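Long-range contacts in muconate cycloisomerase (Azorhizobium caulinodans, PDB 3MY9), which belongs to the enolase superfamily, with an N-terminal alpha/beta domain packed against a TIM-barrel-like C-terminal domain, and binds magnesium: residues A[9-14]-A[77-82]; A[16-21]-A[369-374]; A[36-41]-A[52-57]; A[101-106]-A[272-277]; A[304-309]-A[337-342]. All blocks are in the same frame, centred on the assembly; numbering follows the deposited sequence.

Contact 1 of 5, residues A[9-14]-A[77-82]; sequences ERIRIF and PLILGA
At the outer end of the N-terminal domain, I79 and L80, where helix 64-79 runs out, settle against E9, R10 and I11 of strand 8-21. L80 does most of the touching, through one methyl branch. Its CD2 lies 3.6 Å from E9 O and 3.7 Å from R10 CA, and it therefore rests on the backbone between these two residues and not on their side chains. The CG of L80 is anti to its own carbonyl carbon (chi1 -78°), and CD2 is the branch that reaches the strand. Next to it, I79 and I11 meet through their short branches: I79 CG2 and I11 CG2 are 4.0 Å apart, and the two side chains cross at about a right angle. No hydrogen bond links the segments, and the touch is entirely apolar on the helix side.

The helix end and the turn that follows it thus pack on the sheet of the alpha/beta N-terminal domain of the enolase superfamily. The strand is irregular at this point, since E9 and R10 both face T43 of strand 35-44 in a classic beta bulge. Their CB atoms lead away from the helix end, and R10 NH1 and E9 OE1 form a long ion pair, at 3.9 Å. L80 has already left the helix and enters a type II turn from I79 to A82, closed by A82 N to I79 O at 3.0 Å. G81 takes the positive phi of that turn (91°) and is backbone-bonded to V8. I79 also packs on M94 of helix 87-97, while I11 touches R76.

Contact 2 of 5, residues A[16-21]-A[369-374]; sequences VESPIK and GNAKIL
V16, E17 and S18 run antiparallel to A371, K372 and I373, so that the final residues of the modelled chain add a short strand to the sheet of the N-terminal domain. Two backbone hydrogen bonds fix the register, both between E17 and K372: E17 N to K372 O at 2.8 Å and K372 N to E17 O at 3.0 Å. V16 and I373 form the neighbouring non-hydrogen-bonded pair. V16 CA also brings its hydrogen towards K372 O, at 3.5 Å.

The apolar contacts lie beside these bonds. A371 CB is the inner point of the packing, 3.7 Å from V16 CB; the same methyl also abuts two polar atoms, E17 O at 3.2 Å and, a little farther off, S18 OG. V16 CG1, anti to its carbonyl carbon (chi1 -60°), looks to I373 CG1 at 4.3 Å and shares that face of the sheet with it.

On the opposite face the side chains of E17 and K372 lie side by side and point the same way. Their CB atoms are 4.1 Å apart, but the charged ends do not meet, and E17 OE1 is bonded instead to S34 OG. S18 OG likewise turns to R37 NH1 of strand 35-44. Cohesion across the segments therefore rests on the paired backbone and on the packing of V16 against the A371 methyl, while the opposite charges of E17 and K372 can probably add no more than a diffuse attraction.

Contact 3 of 5, residues A[36-41]-A[52-57]; sequences KRVLLE and GEAAPW
R37 and E53 are joined by a salt bridge across the beta hairpin of strands 35-44 and 49-54 in the N-terminal domain. The guanidinium comes side-on: NE donates to E53 OE2 at 2.8 Å with a nearly straight bond (168°), and NH2 donates to E53 OE1 at 3.2 Å. Both carboxylate oxygens lie close to the guanidinium plane and are met on their syn sides, with the two flat groups turned 24° from each other. A further bond from R37 NH2 to E53 OE2 is weak. R37 bends at chi3 (59°), which swings NE round to the carboxylate, while E53 stays extended beyond CG. L39 lies alongside E53, its CD2 3.7 Å from E53 CD, and gives the bridge an apolar flank.

Further partners hold both charges in place. R37 NH1 is bound by D337 OD2 and S18 OG, and E53 OE2 also accepts a hydrogen bond from W302 NE1, so each buried group has more than one polar partner.

The antiparallel backbone carries the pair. L40 and G52 form a hydrogen-bonded pair, with L40 N to G52 O at 2.9 Å and G52 N to L40 O at 3.0 Å. L39 and E53 are the adjacent non-hydrogen-bonded pair. On the face away from the salt bridge, V38 and A54 turn to helix 64-79, where both rest on A67; there the V38 CB and A54 CB atoms stand 4.0 Å apart.

Contact 4 of 5, residues A[101-106]-A[272-277]; sequences HGEAKA and KIMKCG
M274 leans on E103 and A106 at the first turns of helix 102-120, and its CG is the atom that does most of the touching. That methylene lies 3.8 Å from A106 CB and the same 3.8 Å from E103 CA, set between the two residues on one side of the helix. Beyond CG the methionine turns off: chi3 of -95° carries CE away from the helix, and the side chain also packs on A55. In E103, CG stands anti to the carbonyl carbon (chi1 -70°), which brings it to M274 CB at 3.9 Å. The glutamate then bends at chi2 (83°), and the aliphatic part alone meets M274, at a slant.

Where side chains are lacking the backbones close up. G102 CA and G277 CA are 4.5 Å apart, and G102 C is 3.9 Å from M274 O. G277 ends the short helix 273-276 with positive phi.

K272, just before that helix, sends NZ to D248, a magnesium ligand. The contact thus sets the N-terminal domain against a loop-borne helix next to the metal site of the barrel, an interdomain seam characteristic of the enolase superfamily.

Contact 5 of 5, residues A[304-309]-A[337-342]; sequences GGIALA and DVLEER
The N-terminus of helix 305-316, in the barrel domain, meets D337 and L339 at the backbone of G305. D337 OD1 accepts from G305 N at 2.8 Å, a weak bond since the N-H is well off line (126°). G304 occupies the N-cap position and has no side chain; the carboxylate that meets the first turn comes from a loop distant in sequence. The CG of D337 is anti to its backbone N (chi1 -155°), which points the group at the helix. The partly positive start of the helix would probably add to the attraction. The second oxygen, D337 OD2, has its stronger partner in R37 of the N-terminal domain and takes a weak bond from V338 N at 2.9 Å.

The loop, between strands 333-334 and 345-346, and the helix both belong to the barrel domain. Beside the polar contact, L339 approaches with both methyls. CD1 lies 3.6 Å from G305 CA, a close approach made possible by the bare glycine, and CD2 is 4.2 Å from I306 CG1, the branch anti to the carbonyl carbon of I306. Elsewhere, I306 packs on I362 and W51, and L339 on I360.

Overall arrangement
Contacts 1, 2 and 3 share the antiparallel sheet of the N-terminal domain: strand 8-21 carries one segment each of contacts 1 and 2, whose centres are 23 Å apart, and pairs with strand 35-44 of contact 3. Contact 3 sits centrally, its centre 11 Å from those of contacts 4 and 5. R37 and D337 tie contact 3 to contact 5, with R37 NH1 and D337 OD2 2.8 Å apart, while A371 packs on V338 between contacts 2 and 5. Towards the barrel, W57 of contact 3 touches K272 of contact 4, and both reach D248, which with E223 binds one magnesium ion. Contact 1, at the surface, is centred about 26 Å from the chain's centre.

Contact 1 of 5, residues A[9-14]-A[77-82]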
# COMPACT_ATOMS: atom_id res chain seq x y z
N GLU A 9 -48.69 -14.84 19.00
CA GLU A 9 -50.11 -15.07 18.69
C GLU A 9 -50.80 -13.83 18.09
O GLU A 9 -51.65 -13.97 17.22
CB GLU A 9 -50.86 -15.55 19.93
CG GLU A 9 -52.19 -16.23 19.62
CD GLU A 9 -52.88 -16.74 20.87
OE1 GLU A 9 -52.57 -16.20 21.96
OE2 GLU A 9 -53.70 -17.67 20.77
N ARG A 10 -50.46 -12.64 18.58
CA ARG A 10 -50.98 -11.40 17.98
C ARG A 10 -50.14 -10.19 18.31
O ARG A 10 -49.39 -10.19 19.29
CB ARG A 10 -52.41 -11.12 18.45
CG ARG A 10 -52.56 -10.91 19.95
CD ARG A 10 -53.99 -10.52 20.30
NE ARG A 10 -54.23 -10.52 21.74
CZ ARG A 10 -54.44 -11.60 22.49
NH1 ARG A 10 -54.43 -12.82 21.95
NH2 ARG A 10 -54.65 -11.47 23.79
N ILE A 11 -50.28 -9.15 17.50
CA ILE A 11 -49.68 -7.87 17.80
C ILE A 11 -50.72 -6.75 17.76
O ILE A 11 -51.80 -6.91 17.18
CB ILE A 11 -48.50 -7.53 16.86
CG1 ILE A 11 -48.98 -7.32 15.42
CG2 ILE A 11 -47.44 -8.63 16.93
CD1 ILE A 11 -47.86 -6.95 14.47
N ARG A 12 -50.38 -5.66 18.43
CA ARG A 12 -51.05 -4.38 18.28
C ARG A 12 -49.97 -3.34 18.03
O ARG A 12 -48.97 -3.28 18.76
CB ARG A 12 -51.80 -3.99 19.55
CG ARG A 12 -52.78 -5.02 20.08
CD ARG A 12 -53.85 -4.33 20.91
NE ARG A 12 -54.48 -5.21 21.90
CZ ARG A 12 -54.30 -5.15 23.22
NH1 ARG A 12 -53.49 -4.24 23.78
NH2 ARG A 12 -54.95 -6.01 24.01
N ILE A 13 -50.15 -2.53 16.99
CA ILE A 13 -49.24 -1.44 16.69
C ILE A 13 -49.97 -0.15 17.05
O ILE A 13 -51.12 0.05 16.63
CB ILE A 13 -48.84 -1.42 15.21
CG1 ILE A 13 -48.24 -2.78 14.80
CG2 ILE A 13 -47.85 -0.30 14.93
CD1 ILE A 13 -48.26 -3.04 13.31
N PHE A 14 -49.31 0.71 17.83
CA PHE A 14 -49.90 1.97 18.28
C PHE A 14 -49.08 3.14 17.78
O PHE A 14 -47.86 3.18 17.99
CB PHE A 14 -49.94 2.04 19.80
CG PHE A 14 -50.81 1.00 20.44
CD1 PHE A 14 -52.14 1.28 20.74
CD2 PHE A 14 -50.31 -0.25 20.75
CE1 PHE A 14 -52.94 0.34 21.34
CE2 PHE A 14 -51.11 -1.21 21.36
CZ PHE A 14 -52.43 -0.91 21.65
N PRO A 77 -46.76 -10.57 8.84
CA PRO A 77 -46.81 -12.01 8.53
C PRO A 77 -45.54 -12.80 8.89
O PRO A 77 -45.56 -14.03 8.89
CB PRO A 77 -47.03 -12.05 7.01
CG PRO A 77 -47.20 -10.62 6.57
CD PRO A 77 -46.65 -9.75 7.62
N LEU A 78 -44.44 -12.09 9.16
CA LEU A 78 -43.22 -12.71 9.66
C LEU A 78 -43.31 -12.90 11.18
O LEU A 78 -42.95 -13.97 11.68
CB LEU A 78 -41.99 -11.88 9.27
CG LEU A 78 -41.85 -11.56 7.78
CD1 LEU A 78 -40.51 -10.90 7.48
CD2 LEU A 78 -42.03 -12.82 6.91
N ILE A 79 -43.81 -11.88 11.89
CA ILE A 79 -43.95 -11.94 13.37
C ILE A 79 -44.92 -13.05 13.77
O ILE A 79 -44.63 -13.85 14.66
CB ILE A 79 -44.50 -10.62 14.03
CG1 ILE A 79 -43.92 -9.35 13.43
CG2 ILE A 79 -44.22 -10.63 15.53
CD1 ILE A 79 -42.44 -9.36 13.29
N LEU A 80 -46.08 -13.06 13.11
CA LEU A 80 -47.18 -13.95 13.51
C LEU A 80 -46.82 -15.42 13.32
O LEU A 80 -46.42 -15.82 12.23
CB LEU A 80 -48.46 -13.60 12.74
CG LEU A 80 -49.26 -12.36 13.20
CD1 LEU A 80 -50.49 -12.19 12.31
CD2 LEU A 80 -49.66 -12.48 14.68
N GLY A 81 -46.95 -16.21 14.38
CA GLY A 81 -46.54 -17.61 14.36
C GLY A 81 -45.09 -17.87 14.80
O GLY A 81 -44.77 -18.95 15.30
N ALA A 82 -44.22 -16.86 14.64
CA ALA A 82 -42.77 -17.02 14.86
C ALA A 82 -42.43 -17.55 16.26
O ALA A 82 -43.03 -17.14 17.25
CB ALA A 82 -42.08 -15.70 14.63

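Contact 2 of 5, residues A[16-21]-A[369-374]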
# COMPACT_ATOMS: atom_id res chain seq x y z
N VAL A 16 -48.69 6.79 18.79
CA VAL A 16 -49.04 7.65 19.93
C VAL A 16 -48.38 9.01 19.80
O VAL A 16 -47.32 9.15 19.20
CB VAL A 16 -48.61 7.04 21.28
CG1 VAL A 16 -49.29 5.72 21.51
CG2 VAL A 16 -47.10 6.89 21.35
N GLU A 17 -49.03 10.01 20.39
CA GLU A 17 -48.46 11.34 20.53
C GLU A 17 -48.04 11.45 21.99
O GLU A 17 -48.76 11.01 22.88
CB GLU A 17 -49.51 12.41 20.19
CG GLU A 17 -48.95 13.63 19.46
CD GLU A 17 -49.94 14.79 19.38
OE1 GLU A 17 -49.55 15.88 18.90
OE2 GLU A 17 -51.11 14.64 19.81
N SER A 18 -46.87 12.03 22.25
CA SER A 18 -46.38 12.23 23.62
C SER A 18 -45.92 13.67 23.82
O SER A 18 -45.35 14.26 22.90
CB SER A 18 -45.24 11.27 23.93
OG SER A 18 -45.72 9.95 24.08
N PRO A 19 -46.16 14.24 25.01
CA PRO A 19 -45.80 15.64 25.21
C PRO A 19 -44.33 15.82 25.62
O PRO A 19 -43.77 14.97 26.31
CB PRO A 19 -46.74 16.10 26.33
CG PRO A 19 -47.15 14.86 27.06
CD PRO A 19 -46.76 13.66 26.23
N ILE A 20 -43.74 16.92 25.16
CA ILE A 20 -42.42 17.36 25.58
C ILE A 20 -42.50 18.83 26.00
O ILE A 20 -43.55 19.46 25.86
CB ILE A 20 -41.37 17.17 24.46
CG1 ILE A 20 -41.82 17.85 23.16
CG2 ILE A 20 -41.13 15.70 24.21
CD1 ILE A 20 -40.71 17.95 22.11
N LYS A 21 -41.41 19.37 26.54
CA LYS A 21 -41.31 20.80 26.84
C LYS A 21 -39.91 21.30 26.48
O LYS A 21 -38.93 20.68 26.87
CB LYS A 21 -41.60 21.07 28.32
N GLY A 369 -53.72 6.93 28.81
CA GLY A 369 -53.89 8.10 29.67
C GLY A 369 -52.68 9.02 29.75
O GLY A 369 -52.76 10.08 30.37
N ASN A 370 -51.57 8.61 29.13
CA ASN A 370 -50.36 9.45 29.07
C ASN A 370 -49.88 9.74 27.65
O ASN A 370 -48.98 10.55 27.46
CB ASN A 370 -49.24 8.83 29.91
CG ASN A 370 -49.60 8.75 31.39
OD1 ASN A 370 -50.22 9.67 31.94
ND2 ASN A 370 -49.24 7.65 32.03
N ALA A 371 -50.49 9.11 26.65
CA ALA A 371 -50.24 9.42 25.24
C ALA A 371 -51.55 9.46 24.45
O ALA A 371 -52.47 8.69 24.74
CB ALA A 371 -49.30 8.39 24.65
N LYS A 372 -51.63 10.35 23.47
CA LYS A 372 -52.82 10.46 22.60
C LYS A 372 -52.67 9.56 21.37
O LYS A 372 -51.79 9.76 20.54
CB LYS A 372 -53.06 11.91 22.16
CG LYS A 372 -53.61 12.83 23.25
CD LYS A 372 -54.19 14.12 22.68
CE LYS A 372 -54.61 15.09 23.78
NZ LYS A 372 -55.55 16.14 23.31
N ILE A 373 -53.56 8.58 21.27
CA ILE A 373 -53.46 7.51 20.28
C ILE A 373 -54.09 7.88 18.93
O ILE A 373 -55.32 8.03 18.83
CB ILE A 373 -54.18 6.25 20.78
CG1 ILE A 373 -53.55 5.75 22.08
CG2 ILE A 373 -54.17 5.15 19.72
CD1 ILE A 373 -54.31 4.59 22.68
N LEU A 374 -53.26 7.99 17.90
CA LEU A 374 -53.74 8.22 16.53
C LEU A 374 -54.19 6.94 15.78
O LEU A 374 -53.61 5.84 15.95
CB LEU A 374 -52.68 8.98 15.72

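Contact 3 of 5, residues A[36-41]-A[52-57]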
# COMPACT_ATOMS: atom_id res chain seq x y z
N LYS A 36 -44.37 12.06 17.94
CA LYS A 36 -45.13 10.84 17.69
C LYS A 36 -44.19 9.63 17.82
O LYS A 36 -43.02 9.70 17.45
CB LYS A 36 -45.80 10.89 16.32
N ARG A 37 -44.73 8.54 18.35
CA ARG A 37 -43.94 7.34 18.65
C ARG A 37 -44.70 6.09 18.21
O ARG A 37 -45.91 6.00 18.36
CB ARG A 37 -43.66 7.27 20.16
CG ARG A 37 -42.95 8.50 20.75
CD ARG A 37 -43.18 8.61 22.24
NE ARG A 37 -42.70 7.43 22.95
CZ ARG A 37 -43.01 7.10 24.20
NH1 ARG A 37 -43.81 7.87 24.94
NH2 ARG A 37 -42.50 5.99 24.73
N VAL A 38 -43.96 5.12 17.68
CA VAL A 38 -44.53 3.84 17.26
C VAL A 38 -44.22 2.81 18.35
O VAL A 38 -43.05 2.50 18.61
CB VAL A 38 -43.93 3.33 15.93
CG1 VAL A 38 -44.87 2.34 15.26
CG2 VAL A 38 -43.60 4.50 14.99
N LEU A 39 -45.27 2.30 18.99
CA LEU A 39 -45.13 1.27 20.00
C LEU A 39 -45.79 -0.01 19.49
O LEU A 39 -46.85 0.03 18.86
CB LEU A 39 -45.78 1.71 21.30
CG LEU A 39 -45.60 3.17 21.68
CD1 LEU A 39 -46.54 3.50 22.83
CD2 LEU A 39 -44.15 3.49 22.00
N LEU A 40 -45.14 -1.13 19.77
CA LEU A 40 -45.59 -2.45 19.33
C LEU A 40 -45.79 -3.30 20.57
O LEU A 40 -44.90 -3.37 21.41
CB LEU A 40 -44.52 -3.08 18.44
CG LEU A 40 -44.66 -4.56 18.06
CD1 LEU A 40 -45.65 -4.75 16.92
CD2 LEU A 40 -43.28 -5.13 17.67
N GLU A 41 -46.94 -3.93 20.67
CA GLU A 41 -47.21 -4.86 21.74
C GLU A 41 -47.33 -6.24 21.14
O GLU A 41 -48.19 -6.48 20.29
CB GLU A 41 -48.51 -4.50 22.48
CG GLU A 41 -48.81 -5.39 23.69
CD GLU A 41 -50.30 -5.45 24.05
OE1 GLU A 41 -51.13 -5.51 23.12
OE2 GLU A 41 -50.63 -5.45 25.25
N GLY A 52 -42.09 -3.20 22.35
CA GLY A 52 -41.01 -2.61 21.60
C GLY A 52 -41.41 -1.22 21.14
O GLY A 52 -42.59 -0.88 21.10
N GLU A 53 -40.41 -0.43 20.79
CA GLU A 53 -40.63 0.94 20.34
C GLU A 53 -39.69 1.21 19.18
O GLU A 53 -38.51 0.86 19.26
CB GLU A 53 -40.37 1.93 21.48
CG GLU A 53 -40.24 3.38 21.06
CD GLU A 53 -40.58 4.35 22.17
OE1 GLU A 53 -40.40 3.99 23.36
OE2 GLU A 53 -41.03 5.48 21.86
N ALA A 54 -40.22 1.79 18.12
CA ALA A 54 -39.43 2.23 16.98
C ALA A 54 -39.17 3.73 17.12
O ALA A 54 -40.08 4.54 17.00
CB ALA A 54 -40.17 1.94 15.67
N ALA A 55 -37.92 4.07 17.41
CA ALA A 55 -37.51 5.46 17.53
C ALA A 55 -36.69 5.82 16.30
O ALA A 55 -35.62 5.25 16.09
CB ALA A 55 -36.67 5.65 18.78
N PRO A 56 -37.20 6.73 15.46
CA PRO A 56 -36.35 7.31 14.41
C PRO A 56 -35.11 8.06 14.91
O PRO A 56 -34.95 8.29 16.12
CB PRO A 56 -37.30 8.25 13.67
CG PRO A 56 -38.64 7.55 13.78
CD PRO A 56 -38.63 6.88 15.14
N TRP A 57 -34.27 8.45 13.96
CA TRP A 57 -32.91 8.92 14.22
C TRP A 57 -32.61 10.20 13.43
O TRP A 57 -32.20 11.23 13.99
CB TRP A 57 -31.92 7.78 13.87
CG TRP A 57 -30.55 8.24 13.46
CD1 TRP A 57 -30.07 8.39 12.19
CD2 TRP A 57 -29.48 8.63 14.34
NE1 TRP A 57 -28.77 8.85 12.21
CE2 TRP A 57 -28.38 9.00 13.52
CE3 TRP A 57 -29.34 8.71 15.73
CZ2 TRP A 57 -27.15 9.43 14.05
CZ3 TRP A 57 -28.12 9.14 16.26
CH2 TRP A 57 -27.04 9.50 15.42

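Contact 4 of 5, residues A[101-106]-A[272-277]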
# COMPACT_ATOMS: atom_id res chain seq x y z
N HIS A 101 -35.32 -1.10 7.22
CA HIS A 101 -36.17 -0.45 8.22
C HIS A 101 -35.71 -0.87 9.62
O HIS A 101 -36.45 -1.48 10.37
CB HIS A 101 -37.64 -0.78 8.01
CG HIS A 101 -38.27 0.02 6.91
ND1 HIS A 101 -38.08 1.38 6.78
CD2 HIS A 101 -39.10 -0.34 5.90
CE1 HIS A 101 -38.75 1.82 5.73
NE2 HIS A 101 -39.38 0.79 5.19
N GLY A 102 -34.47 -0.52 9.94
CA GLY A 102 -33.81 -0.99 11.17
C GLY A 102 -34.57 -0.71 12.46
O GLY A 102 -34.49 -1.50 13.40
N GLU A 103 -35.30 0.40 12.49
CA GLU A 103 -36.07 0.82 13.66
C GLU A 103 -37.22 -0.14 13.96
O GLU A 103 -37.35 -0.64 15.07
CB GLU A 103 -36.62 2.24 13.46
CG GLU A 103 -35.56 3.35 13.48
CD GLU A 103 -34.81 3.57 12.15
OE1 GLU A 103 -35.28 3.04 11.10
OE2 GLU A 103 -33.77 4.28 12.15
N ALA A 104 -38.04 -0.39 12.95
CA ALA A 104 -39.18 -1.29 13.10
C ALA A 104 -38.77 -2.72 13.47
O ALA A 104 -39.39 -3.36 14.32
CB ALA A 104 -40.01 -1.29 11.83
N LYS A 105 -37.72 -3.22 12.83
CA LYS A 105 -37.20 -4.56 13.13
C LYS A 105 -36.70 -4.63 14.58
O LYS A 105 -36.99 -5.59 15.29
CB LYS A 105 -36.06 -4.95 12.16
CG LYS A 105 -36.49 -5.06 10.69
CD LYS A 105 -35.30 -4.94 9.75
CE LYS A 105 -35.67 -5.29 8.32
NZ LYS A 105 -34.50 -5.07 7.42
N ALA A 106 -35.97 -3.60 15.01
CA ALA A 106 -35.47 -3.54 16.41
C ALA A 106 -36.61 -3.55 17.46
O ALA A 106 -36.43 -4.11 18.54
CB ALA A 106 -34.57 -2.33 16.62
N LYS A 272 -25.43 2.95 17.70
CA LYS A 272 -26.82 3.37 17.53
C LYS A 272 -27.64 2.11 17.42
O LYS A 272 -27.63 1.49 16.37
CB LYS A 272 -26.96 4.17 16.22
CG LYS A 272 -26.69 5.66 16.30
CD LYS A 272 -25.21 6.00 16.26
CE LYS A 272 -24.61 5.85 14.84
NZ LYS A 272 -23.15 6.08 14.94
N ILE A 273 -28.35 1.72 18.48
CA ILE A 273 -29.04 0.44 18.50
C ILE A 273 -29.87 0.30 17.24
O ILE A 273 -29.75 -0.68 16.52
CB ILE A 273 -29.92 0.22 19.71
CG1 ILE A 273 -29.08 -0.03 20.97
CG2 ILE A 273 -30.80 -0.99 19.49
CD1 ILE A 273 -27.83 0.86 21.11
N MET A 274 -30.65 1.32 16.92
CA MET A 274 -31.49 1.30 15.72
C MET A 274 -30.82 1.63 14.38
O MET A 274 -31.24 1.12 13.33
CB MET A 274 -32.70 2.19 15.94
CG MET A 274 -33.81 1.40 16.63
SD MET A 274 -34.82 2.45 17.62
CE MET A 274 -34.01 2.19 19.21
N LYS A 275 -29.79 2.46 14.39
CA LYS A 275 -29.00 2.62 13.18
C LYS A 275 -28.30 1.30 12.79
O LYS A 275 -28.27 0.97 11.61
CB LYS A 275 -27.97 3.74 13.33
N CYS A 276 -27.77 0.55 13.75
CA CYS A 276 -27.06 -0.68 13.41
C CYS A 276 -28.01 -1.87 13.18
O CYS A 276 -27.61 -2.86 12.55
CB CYS A 276 -25.99 -1.00 14.45
SG CYS A 276 -26.59 -1.75 15.94
N GLY A 277 -29.25 -1.77 13.66
CA GLY A 277 -30.29 -2.77 13.38
C GLY A 277 -30.66 -3.68 14.56
O GLY A 277 -31.06 -4.82 14.36

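Contact 5 of 5, residues A[304-309]-A[337-342]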
# COMPACT_ATOMS: atom_id res chain seq x y z
N GLY A 304 -38.01 7.84 25.20
CA GLY A 304 -39.16 6.96 25.25
C GLY A 304 -38.79 5.72 26.04
O GLY A 304 -37.79 5.06 25.73
N GLY A 305 -39.59 5.41 27.05
CA GLY A 305 -39.18 4.48 28.09
C GLY A 305 -38.85 3.09 27.59
O GLY A 305 -37.99 2.43 28.16
N ILE A 306 -39.54 2.66 26.54
CA ILE A 306 -39.40 1.30 26.02
C ILE A 306 -38.09 1.16 25.27
O ILE A 306 -37.35 0.20 25.48
CB ILE A 306 -40.59 0.91 25.12
CG1 ILE A 306 -41.90 1.02 25.88
CG2 ILE A 306 -40.42 -0.52 24.61
CD1 ILE A 306 -43.13 0.82 25.03
N ALA A 307 -37.80 2.11 24.39
CA ALA A 307 -36.54 2.12 23.65
C ALA A 307 -35.34 2.38 24.57
O ALA A 307 -34.23 1.86 24.33
CB ALA A 307 -36.59 3.19 22.55
N LEU A 308 -35.55 3.20 25.58
CA LEU A 308 -34.51 3.49 26.55
C LEU A 308 -34.20 2.27 27.39
O LEU A 308 -33.05 2.02 27.71
CB LEU A 308 -34.95 4.63 27.46
CG LEU A 308 -33.98 5.03 28.57
CD1 LEU A 308 -32.63 5.38 27.99
CD2 LEU A 308 -34.58 6.20 29.32
N ALA A 309 -35.21 1.50 27.77
CA ALA A 309 -35.00 0.27 28.54
C ALA A 309 -34.13 -0.69 27.72
O ALA A 309 -33.17 -1.27 28.21
CB ALA A 309 -36.35 -0.39 28.91
N ASP A 337 -44.84 9.73 30.05
CA ASP A 337 -44.52 8.51 29.31
C ASP A 337 -45.54 7.43 29.67
O ASP A 337 -46.32 7.60 30.61
CB ASP A 337 -43.09 8.06 29.66
CG ASP A 337 -42.44 7.22 28.56
OD1 ASP A 337 -41.30 6.76 28.76
OD2 ASP A 337 -43.06 7.00 27.50
N VAL A 338 -45.53 6.34 28.92
CA VAL A 338 -46.50 5.24 29.11
C VAL A 338 -46.04 4.17 30.12
O VAL A 338 -46.77 3.23 30.39
CB VAL A 338 -46.85 4.55 27.76
CG1 VAL A 338 -47.66 5.49 26.88
CG2 VAL A 338 -45.56 4.09 27.04
N LEU A 339 -44.82 4.31 30.66
CA LEU A 339 -44.34 3.40 31.69
C LEU A 339 -45.02 3.69 33.03
O LEU A 339 -45.24 4.85 33.39
CB LEU A 339 -42.82 3.51 31.86
CG LEU A 339 -41.88 3.20 30.68
CD1 LEU A 339 -40.44 3.06 31.16
CD2 LEU A 339 -42.29 1.95 29.95
N GLU A 340 -45.36 2.62 33.76
CA GLU A 340 -45.84 2.73 35.13
C GLU A 340 -44.77 3.43 35.98
O GLU A 340 -45.10 4.28 36.82
CB GLU A 340 -46.20 1.34 35.69
CG GLU A 340 -46.83 1.31 37.07
CD GLU A 340 -48.36 1.50 37.07
OE1 GLU A 340 -49.07 0.76 36.36
OE2 GLU A 340 -48.84 2.38 37.81
N GLU A 341 -43.50 3.06 35.76
CA GLU A 341 -42.35 3.74 36.40
C GLU A 341 -41.24 4.06 35.41
O GLU A 341 -40.87 3.24 34.58
CB GLU A 341 -41.77 2.90 37.53
CG GLU A 341 -42.67 2.87 38.75
CD GLU A 341 -42.02 2.21 39.96
OE1 GLU A 341 -42.34 2.67 41.09
OE2 GLU A 341 -41.22 1.25 39.76
N ARG A 342 -40.69 5.26 35.55
CA ARG A 342 -39.64 5.75 34.68
C ARG A 342 -38.30 5.05 34.90
O ARG A 342 -38.00 4.66 36.03
CB ARG A 342 -39.45 7.25 34.91
CG ARG A 342 -40.63 8.13 34.47
CD ARG A 342 -40.57 8.44 32.96
NE ARG A 342 -41.22 9.72 32.68
CZ ARG A 342 -40.65 10.79 32.13
NH1 ARG A 342 -41.38 11.89 31.95
NH2 ARG A 342 -39.38 10.78 31.72